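PDB 3H75: periplasmic sugar-binding domain protein from Pseudomonas fluorescens Pf-5, which probably binds a carbohydrate in the periplasm, as a two-domain member of the bacterial solute-binding protein 2 family. Local coordinates for residues A[127-132]-A[236-241]. Numbering follows the deposited sequence.
Sequences YRMLKE and LFSGVN
In the alpha/beta domain built on the sheet that holds strand 236-240, helix 122-137 packs on one face of that strand; within helix segment 127-132 it is Met129, a selenomethionine, that meets the strand, at Ser238, Gly239 and Val240. The axes of segments 127-132 and 236-240 approach to 8.7 Å and run nearly antiparallel, at 160°. Ser238 turns its small side chain to the helix, and its OG lies 3.4 Å from Met129 SE. A serine suits this place because it is short enough to let the helix come close, and its buried hydroxyl finds a weak hydrogen bond to Ser211 N. Met129 CG stands anti to its own carbonyl carbon (chi1 -77°), and a bend about the CG–SE bond (chi3 -73°) lays the methyl beside Val240, so that SE and CE both lie 3.6 Å from its CG2. Branched Val240 thus offers an apolar surface to selenium and methyl alike. Met129 SE also rests 3.5 Å from Gly239 O; Gly239 meets it through this backbone carbonyl, and a side chain there would point away from the helix. The long, flexible selenomethionine can thus follow three successive residues, while Trp210 and Glu259 on the flanking strands also touch it. Such a helix covering a central sheet strand is the layered packing of the Rossmann-like domains of type I periplasmic binding proteins.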
loop_
_atom_site.group_PDB
_atom_site.type_symbol
_atom_site.label_atom_id
_atom_site.label_comp_id
_atom_site.label_asym_id
_atom_site.label_seq_id
_atom_site.Cartn_x
_atom_site.Cartn_y
_atom_site.Cartn_z
ATOM N N TYR A 127 -6.519 -10.856 3.099
ATOM C CA TYR A 127 -6.886 -12.264 3.204
ATOM C C TYR A 127 -5.693 -13.080 3.705
ATOM O O TYR A 127 -5.793 -13.826 4.681
ATOM C CB TYR A 127 -7.315 -12.764 1.824
ATOM C CG TYR A 127 -7.647 -14.234 1.740
ATOM C CD1 TYR A 127 -8.801 -14.744 2.332
ATOM C CD2 TYR A 127 -6.826 -15.110 1.029
ATOM C CE1 TYR A 127 -9.133 -16.089 2.213
ATOM C CE2 TYR A 127 -7.151 -16.460 0.904
ATOM C CZ TYR A 127 -8.306 -16.940 1.498
ATOM O OH TYR A 127 -8.627 -18.276 1.391
ATOM N N ARG A 128 -4.558 -12.924 3.036
ATOM C CA ARG A 128 -3.359 -13.669 3.394
ATOM C C ARG A 128 -2.877 -13.395 4.809
ATOM O O ARG A 128 -2.354 -14.291 5.461
ATOM C CB ARG A 128 -2.244 -13.388 2.381
ATOM C CG ARG A 128 -2.499 -14.030 1.016
ATOM C CD ARG A 128 -2.523 -15.551 1.124
ATOM N NE ARG A 128 -3.141 -16.182 -0.040
ATOM C CZ ARG A 128 -3.514 -17.456 -0.086
ATOM N NH1 ARG A 128 -3.331 -18.241 0.970
ATOM N NH2 ARG A 128 -4.078 -17.946 -1.183
HETATM N N MSE A 129 -3.055 -12.173 5.302
HETATM C CA MSE A 129 -2.607 -11.901 6.663
HETATM C C MSE A 129 -3.292 -12.791 7.680
HETATM O O MSE A 129 -2.633 -13.335 8.563
HETATM C CB MSE A 129 -2.816 -10.440 7.049
HETATM C CG MSE A 129 -1.778 -9.496 6.453
HETATM SE SE MSE A 129 -1.802 -7.749 7.300
HETATM C CE MSE A 129 -3.469 -7.076 6.542
ATOM N N LEU A 130 -4.606 -12.957 7.573
ATOM C CA LEU A 130 -5.287 -13.806 8.539
ATOM C C LEU A 130 -4.895 -15.265 8.338
ATOM O O LEU A 130 -4.654 -15.970 9.314
ATOM C CB LEU A 130 -6.810 -13.660 8.453
ATOM C CG LEU A 130 -7.520 -14.379 9.612
ATOM C CD1 LEU A 130 -7.061 -13.785 10.935
ATOM C CD2 LEU A 130 -9.019 -14.256 9.470
ATOM N N LYS A 131 -4.828 -15.717 7.085
ATOM C CA LYS A 131 -4.451 -17.109 6.827
ATOM C C LYS A 131 -3.064 -17.408 7.392
ATOM O O LYS A 131 -2.846 -18.466 7.987
ATOM C CB LYS A 131 -4.483 -17.415 5.325
ATOM C CG LYS A 131 -5.887 -17.532 4.763
ATOM C CD LYS A 131 -5.882 -18.051 3.332
ATOM C CE LYS A 131 -5.417 -19.494 3.236
ATOM N NZ LYS A 131 -6.372 -20.454 3.853
ATOM N N GLU A 132 -2.134 -16.472 7.216
ATOM C CA GLU A 132 -0.774 -16.637 7.720
ATOM C C GLU A 132 -0.742 -16.650 9.244
ATOM O O GLU A 132 -0.036 -17.461 9.852
ATOM C CB GLU A 132 0.123 -15.512 7.196
ATOM C CG GLU A 132 0.578 -15.701 5.763
ATOM C CD GLU A 132 1.575 -16.833 5.634
ATOM O OE1 GLU A 132 2.697 -16.697 6.168
ATOM O OE2 GLU A 132 1.233 -17.861 5.012
ATOM N N LEU A 236 -0.077 -13.108 18.287
ATOM C CA LEU A 236 0.495 -12.905 16.960
ATOM C C LEU A 236 -0.092 -11.721 16.204
ATOM O O LEU A 236 -1.311 -11.562 16.129
ATOM C CB LEU A 236 0.343 -14.183 16.137
ATOM C CG LEU A 236 0.811 -15.466 16.840
ATOM C CD1 LEU A 236 0.835 -16.602 15.828
ATOM C CD2 LEU A 236 2.204 -15.275 17.450
ATOM N N PHE A 237 0.800 -10.919 15.626
ATOM C CA PHE A 237 0.451 -9.705 14.890
ATOM C C PHE A 237 0.821 -9.741 13.414
ATOM O O PHE A 237 1.852 -10.301 13.030
ATOM C CB PHE A 237 1.197 -8.509 15.490
ATOM C CG PHE A 237 0.811 -8.189 16.894
ATOM C CD1 PHE A 237 -0.049 -7.131 17.157
ATOM C CD2 PHE A 237 1.316 -8.931 17.960
ATOM C CE1 PHE A 237 -0.403 -6.804 18.459
ATOM C CE2 PHE A 237 0.967 -8.615 19.273
ATOM C CZ PHE A 237 0.106 -7.549 19.521
ATOM N N SER A 238 -0.017 -9.110 12.594
ATOM C CA SER A 238 0.242 -8.981 11.164
ATOM C C SER A 238 0.218 -7.493 10.814
ATOM O O SER A 238 -0.396 -6.680 11.519
ATOM C CB SER A 238 -0.824 -9.709 10.336
ATOM O OG SER A 238 -2.081 -9.047 10.401
ATOM N N GLY A 239 0.888 -7.141 9.722
ATOM C CA GLY A 239 0.913 -5.758 9.279
ATOM C C GLY A 239 1.208 -5.643 7.795
ATOM O O GLY A 239 1.560 -6.631 7.144
ATOM N N VAL A 240 1.050 -4.430 7.265
ATOM C CA VAL A 240 1.317 -4.130 5.856
ATOM C C VAL A 240 2.261 -2.929 5.788
ATOM O O VAL A 240 2.121 -1.998 6.573
ATOM C CB VAL A 240 0.022 -3.757 5.103
ATOM C CG1 VAL A 240 0.331 -3.500 3.635
ATOM C CG2 VAL A 240 -1.002 -4.870 5.229
ATOM N N ASN A 241 3.204 -2.971 4.844
ATOM C CA ASN A 241 4.215 -1.932 4.577
ATOM C C ASN A 241 5.618 -2.475 4.865
ATOM O O ASN A 241 5.807 -3.692 4.982
ATOM C CB ASN A 241 3.991 -0.650 5.402
ATOM C CG ASN A 241 2.679 0.066 5.068
ATOM O OD1 ASN A 241 2.000 -0.253 4.092
ATOM N ND2 ASN A 241 2.328 1.053 5.889
#